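Local coordinates for spindle assembly checkpoint serine/threonine-protein kinase BUB1 (Saccharomyces cerevisiae, PDB 3ESL) that phosphorylates protein serines and threonines, with BUB3 among its substrates, and signals in the spindle assembly checkpoint, represented here by its all-helical N-terminal domain, at residues E160-L163 with R164-N167; A14-Q17 with R18-N21; L34-M37 with I38-S41. All blocks are in the same frame, centred on the assembly; numbering follows the deposited sequence.

Interaction 1 of 3, residues E160-L163 with R164-N167; sequences EDRL and REMN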
# COMPACT_ATOMS: atom_id res chain seq x y z
N GLU A 160 17.37 -14.67 2.74
CA GLU A 160 18.06 -15.96 2.62
C GLU A 160 18.69 -16.41 3.95
O GLU A 160 18.74 -17.60 4.23
CB GLU A 160 19.08 -15.93 1.48
CG GLU A 160 18.41 -15.83 0.11
CD GLU A 160 19.37 -15.65 -1.05
OE1 GLU A 160 20.51 -15.18 -0.82
OE2 GLU A 160 18.99 -15.97 -2.19
N ASP A 161 19.14 -15.45 4.76
CA ASP A 161 19.65 -15.72 6.10
C ASP A 161 18.54 -16.22 7.03
O ASP A 161 18.78 -17.09 7.87
CB ASP A 161 20.29 -14.48 6.71
CG ASP A 161 21.57 -14.07 6.02
OD1 ASP A 161 22.22 -14.93 5.38
OD2 ASP A 161 21.93 -12.88 6.13
N ARG A 162 17.35 -15.65 6.88
CA ARG A 162 16.20 -16.10 7.67
C ARG A 162 15.74 -17.48 7.23
O ARG A 162 15.34 -18.30 8.06
CB ARG A 162 15.05 -15.08 7.60
CG ARG A 162 15.39 -13.73 8.22
CD ARG A 162 14.15 -12.88 8.51
NE ARG A 162 13.44 -12.47 7.29
CZ ARG A 162 13.79 -11.46 6.51
NH1 ARG A 162 14.87 -10.73 6.78
NH2 ARG A 162 13.06 -11.17 5.44
N LEU A 163 15.83 -17.74 5.92
CA LEU A 163 15.47 -19.04 5.34
C LEU A 163 16.36 -20.15 5.88
O LEU A 163 15.88 -21.23 6.23
CB LEU A 163 15.54 -18.98 3.81
CG LEU A 163 14.25 -19.03 2.97
CD1 LEU A 163 13.00 -18.53 3.70
CD2 LEU A 163 14.43 -18.31 1.64
N ARG A 164 17.66 -19.87 5.96
CA ARG A 164 18.64 -20.83 6.50
C ARG A 164 18.40 -21.15 7.98
O ARG A 164 18.60 -22.29 8.40
CB ARG A 164 20.07 -20.33 6.28
CG ARG A 164 20.58 -20.59 4.87
CD ARG A 164 22.09 -20.37 4.78
NE ARG A 164 22.42 -18.96 4.60
CZ ARG A 164 22.53 -18.36 3.42
NH1 ARG A 164 22.33 -19.04 2.29
NH2 ARG A 164 22.83 -17.07 3.36
N GLU A 165 17.97 -20.14 8.74
CA GLU A 165 17.61 -20.30 10.16
C GLU A 165 16.37 -21.18 10.38
O GLU A 165 16.13 -21.65 11.50
CB GLU A 165 17.41 -18.93 10.83
CG GLU A 165 18.72 -18.17 11.04
CD GLU A 165 18.51 -16.78 11.62
OE1 GLU A 165 17.84 -15.95 10.96
OE2 GLU A 165 19.02 -16.52 12.73
N MET A 166 15.59 -21.40 9.32
CA MET A 166 14.43 -22.30 9.35
C MET A 166 14.67 -23.59 8.54
O MET A 166 13.74 -24.38 8.35
CB MET A 166 13.17 -21.59 8.83
CG MET A 166 12.83 -20.25 9.48
SD MET A 166 11.30 -19.55 8.80
CE MET A 166 11.55 -17.80 9.12
N ASN A 167 15.90 -23.80 8.07
CA ASN A 167 16.28 -25.00 7.31
C ASN A 167 15.50 -25.19 5.99
O ASN A 167 15.10 -26.31 5.65
CB ASN A 167 16.14 -26.28 8.17
CG ASN A 167 16.89 -26.20 9.49
OD1 ASN A 167 18.11 -26.01 9.53
ND2 ASN A 167 16.17 -26.38 10.60

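Interaction 2 of 3, residues A14-Q17 with R18-N21; sequences AYEQ and RLLN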
# COMPACT_ATOMS: atom_id res chain seq x y z
N ALA A 14 -12.33 22.54 6.62
CA ALA A 14 -11.52 23.27 5.65
C ALA A 14 -10.88 22.30 4.64
O ALA A 14 -10.92 22.53 3.43
CB ALA A 14 -10.46 24.12 6.37
N TYR A 15 -10.31 21.20 5.14
CA TYR A 15 -9.72 20.19 4.24
C TYR A 15 -10.77 19.52 3.36
O TYR A 15 -10.56 19.33 2.15
CB TYR A 15 -8.95 19.15 5.04
CG TYR A 15 -7.50 19.50 5.28
CD1 TYR A 15 -6.61 19.63 4.20
CD2 TYR A 15 -7.00 19.66 6.57
CE1 TYR A 15 -5.26 19.93 4.41
CE2 TYR A 15 -5.65 19.98 6.78
CZ TYR A 15 -4.79 20.11 5.70
OH TYR A 15 -3.46 20.41 5.89
N GLU A 16 -11.93 19.22 3.94
CA GLU A 16 -12.99 18.56 3.19
C GLU A 16 -13.46 19.44 2.05
O GLU A 16 -13.70 18.95 0.94
CB GLU A 16 -14.15 18.15 4.12
CG GLU A 16 -13.83 17.03 5.10
CD GLU A 16 -13.74 15.64 4.45
OE1 GLU A 16 -14.26 15.48 3.32
OE2 GLU A 16 -13.19 14.72 5.08
N GLN A 17 -13.58 20.74 2.31
CA GLN A 17 -13.95 21.70 1.27
C GLN A 17 -12.91 21.80 0.17
O GLN A 17 -13.25 21.91 -1.00
CB GLN A 17 -14.21 23.08 1.88
CG GLN A 17 -15.50 23.16 2.67
CD GLN A 17 -15.71 24.51 3.32
OE1 GLN A 17 -16.72 24.73 4.00
NE2 GLN A 17 -14.76 25.42 3.13
N ARG A 18 -11.63 21.79 0.56
CA ARG A 18 -10.53 21.82 -0.40
C ARG A 18 -10.55 20.60 -1.33
O ARG A 18 -10.28 20.72 -2.52
CB ARG A 18 -9.19 21.93 0.32
CG ARG A 18 -8.94 23.30 0.95
CD ARG A 18 -7.54 23.39 1.55
NE ARG A 18 -6.53 23.50 0.50
CZ ARG A 18 -5.22 23.41 0.69
NH1 ARG A 18 -4.72 23.19 1.90
NH2 ARG A 18 -4.39 23.53 -0.35
N LEU A 19 -10.88 19.43 -0.78
CA LEU A 19 -11.01 18.22 -1.60
C LEU A 19 -12.11 18.41 -2.65
O LEU A 19 -11.96 17.97 -3.79
CB LEU A 19 -11.29 16.98 -0.75
CG LEU A 19 -10.20 16.49 0.21
CD1 LEU A 19 -10.68 15.30 1.00
CD2 LEU A 19 -8.89 16.16 -0.53
N LEU A 20 -13.20 19.06 -2.26
CA LEU A 20 -14.29 19.31 -3.20
C LEU A 20 -14.00 20.41 -4.21
O LEU A 20 -14.40 20.31 -5.37
CB LEU A 20 -15.61 19.62 -2.47
CG LEU A 20 -16.19 18.60 -1.50
CD1 LEU A 20 -17.48 19.16 -0.90
CD2 LEU A 20 -16.45 17.24 -2.17
N ASN A 21 -13.30 21.46 -3.77
CA ASN A 21 -13.11 22.67 -4.57
C ASN A 21 -11.79 22.74 -5.34
O ASN A 21 -11.75 23.30 -6.43
CB ASN A 21 -13.17 23.92 -3.67
CG ASN A 21 -14.56 24.16 -3.09
OD1 ASN A 21 -15.56 23.60 -3.54
ND2 ASN A 21 -14.61 25.02 -2.07
O HOH W 1 -2.52 22.04 3.14

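Interaction 3 of 3, residues L34-M37 with I38-S41; sequences LDYM and IWIS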
# COMPACT_ATOMS: atom_id res chain seq x y z
N LEU A 34 -2.21 14.04 1.01
CA LEU A 34 -1.14 13.78 1.99
C LEU A 34 -1.20 14.74 3.17
O LEU A 34 -1.09 14.31 4.32
CB LEU A 34 0.24 13.85 1.34
CG LEU A 34 0.60 12.74 0.37
CD1 LEU A 34 1.90 13.10 -0.33
CD2 LEU A 34 0.74 11.41 1.11
N ASP A 35 -1.39 16.03 2.89
CA ASP A 35 -1.45 17.05 3.95
C ASP A 35 -2.58 16.71 4.91
O ASP A 35 -2.40 16.71 6.14
CB ASP A 35 -1.70 18.44 3.36
CG ASP A 35 -0.44 19.09 2.82
OD1 ASP A 35 0.68 18.63 3.13
OD2 ASP A 35 -0.60 20.10 2.09
N TYR A 36 -3.73 16.36 4.35
CA TYR A 36 -4.91 16.07 5.16
C TYR A 36 -4.70 14.79 5.99
O TYR A 36 -4.97 14.79 7.18
CB TYR A 36 -6.14 16.00 4.26
CG TYR A 36 -7.48 15.82 4.95
CD1 TYR A 36 -7.67 16.23 6.28
CD2 TYR A 36 -8.56 15.29 4.25
CE1 TYR A 36 -8.92 16.09 6.90
CE2 TYR A 36 -9.82 15.13 4.87
CZ TYR A 36 -9.98 15.54 6.19
OH TYR A 36 -11.20 15.37 6.79
N MET A 37 -4.19 13.73 5.37
CA MET A 37 -3.95 12.47 6.08
C MET A 37 -2.92 12.60 7.21
O MET A 37 -3.09 12.02 8.29
CB MET A 37 -3.55 11.38 5.08
CG MET A 37 -4.70 10.97 4.20
SD MET A 37 -4.22 9.66 3.05
CE MET A 37 -3.01 10.47 2.02
N ILE A 38 -1.87 13.38 6.97
CA ILE A 38 -0.86 13.62 7.99
C ILE A 38 -1.51 14.37 9.15
O ILE A 38 -1.28 14.00 10.31
CB ILE A 38 0.35 14.38 7.42
CG1 ILE A 38 1.13 13.47 6.45
CG2 ILE A 38 1.29 14.87 8.54
CD1 ILE A 38 2.12 14.19 5.59
N TRP A 39 -2.34 15.36 8.84
CA TRP A 39 -3.04 16.13 9.88
C TRP A 39 -3.99 15.24 10.70
O TRP A 39 -4.03 15.31 11.93
CB TRP A 39 -3.78 17.33 9.29
CG TRP A 39 -4.58 18.06 10.34
CD1 TRP A 39 -4.11 19.01 11.20
CD2 TRP A 39 -5.96 17.85 10.66
NE1 TRP A 39 -5.13 19.42 12.04
CE2 TRP A 39 -6.27 18.74 11.73
CE3 TRP A 39 -6.97 17.02 10.14
CZ2 TRP A 39 -7.56 18.81 12.29
CZ3 TRP A 39 -8.25 17.09 10.70
CH2 TRP A 39 -8.53 17.99 11.77
N ILE A 40 -4.76 14.40 10.01
CA ILE A 40 -5.67 13.49 10.70
C ILE A 40 -4.91 12.55 11.63
O ILE A 40 -5.30 12.35 12.79
CB ILE A 40 -6.46 12.61 9.72
CG1 ILE A 40 -7.35 13.46 8.81
CG2 ILE A 40 -7.32 11.58 10.50
CD1 ILE A 40 -7.82 12.70 7.56
N SER A 41 -3.82 11.96 11.13
CA SER A 41 -3.11 10.92 11.85
C SER A 41 -2.29 11.47 13.02
O SER A 41 -1.87 10.71 13.90
CB SER A 41 -2.23 10.12 10.89
OG SER A 41 -1.20 10.94 10.36

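Interaction 1 of 3, residues E160-L163 with R164-N167
Asp161 and Arg164, one turn apart near the end of helix 149-165, form a salt bridge in which Arg164 NH2 donates to Asp161 OD1 at 3.0 Å. The N-H...O angle of 143° shows that the bond is bent. OD1 is met nearly along its own C-O axis, at the edge of the guanidinium and tilted somewhat from its plane; a single bond, NH2 to OD1, joins them, and with the two planes 58° apart the groups do not lie flat against each other. Arg164 gets there by a bend at chi3 (-83°), which folds the guanidinium back along the helix until one face lies over Glu160 O. That same carbonyl accepts the amide of Arg164 at 3.1 Å from Arg164 N to Glu160 O. An alanine in place of Asp161 would remove the carboxylate, which would probably leave the Arg164 guanidinium without this charge partner and freer to turn into solvent. Glu160 and Arg162 turn their charged ends to other helices, in salt bridges with Lys135 of helix 131-143 and Glu126 of helix 115-127. Glu165, its CG placed beside its own backbone N, brings that carbon to 3.3 Å from Asp161 O. Further on, Leu163 and Met166 both rest on Phe131 of helix 131-143. The backbone pattern then changes, for Met166 N bonds to Leu163 O at 3.1 Å and only weakly to Arg162 O. With Asn167 at positive phi, Asn167 N bonds to Arg164 O and Ile168 N to Leu163 O, the pair that defines a Schellman motif closing the helix.

Interaction 2 of 3, residues A14-Q17 with R18-N21
This is a local contact along the last two turns of helix 4-21, the first helix of the domain, in which Tyr15 and Arg18 lie side by side at the border between the exposed surface and the face packed on helix 29-47. Both side chains point the same way, and the planes of the phenol ring and the guanidinium differ by 19°. The approach is loose, with Tyr15 CE1 4.1 Å from Arg18 NH1 and neither group squarely over the other. A water spans their ends: it accepts from Arg18 NH1 at 2.8 Å and has a weak, longer contact with Tyr15 OH. Arg18 reaches this position through a turn in its chain at chi3 (74°), while nearer the backbone its CG packs 3.3 Å from Ala14 O. Its NE has a further, weak ion pair with Asp22.

The backbone evidence for regular helix is continuous. Arg18 N bonds to Ala14 O, Leu19 N to Tyr15 O at 2.9 Å, Leu20 N to Glu16 O, and Asn21 N to Gln17 O at 2.8 Å. The Asn21 side chain folds back over the same acceptor, its CG 3.3 Å from Gln17 O.

The inward side is made by Tyr15, Glu16 and Leu19. The Tyr15 ring stacks with that of Tyr36, the carboxylate of Glu16 is held by Arg62 and Tyr36, and Leu19 sits on Leu32 and Phe33. A helix with one packed side and one wet side, laid against helix 29-47 that follows it, is consistent with the antiparallel helical hairpins of the TPR-like fold to which this region is assigned.

Interaction 3 of 3, residues L34-M37 with I38-S41
Trp39 and Ile40 both meet the Tyr36 ring on helix 29-47, within the TPR-like array of the domain, while the main chain between them runs as regular alpha-helix. Each of the four carbonyls from Leu34 to Met37 accepts the amide four residues on: Ile38 N to Leu34 O, Trp39 N to Asp35 O, Ile40 N to Tyr36 O and Ser41 N to Met37 O. The Ile40 N to Tyr36 O bond measures 2.9 Å with an N-H...O angle of 164°. Ser41 OG stands 3.0 Å from Met37 O and 3.1 Å from Ile38 O, so its single proton has two possible acceptors and the choice between them is not settled. The buried Tyr36 has its hydroxyl satisfied by Glu16. Ile38 O accepts from Thr42 OG1.

The apolar groups lie around the Tyr36 ring. With CG anti to its own amide nitrogen (chi1 -175°), this ring swings along the helix so that Trp39 CE3 comes to its edge, 3.9 Å from Tyr36 CE1. Thr59 of helix 49-67 touches both Tyr36 and Ile40. Over one ring face comes Ile40 in a CH-pi contact: its CD1 lies 3.7 Å from the Tyr36 ring centroid, 14° off the ring normal.

Along the chain the order is interaction 2, interaction 3, interaction 1. Interactions 2 and 3 lie on consecutive helices, 4-21 and 29-47, with centres 13 Å apart, and they touch: Glu16 OE2 is 2.7 Å from Tyr36 OH, a probable hydrogen bond, and Tyr15 CB is 3.4 Å from Tyr36 CD1. Interaction 1 ends helix 149-165, across the chain's centre from both. Its centre is about 39 Å from that of interaction 3 and about 50 Å from that of interaction 2, without contact. Their separation reflects an elongated, all-helical array, in which residues 14-21 and 34-41 share one interhelical interface while 160-167 finish a helix toward the far end.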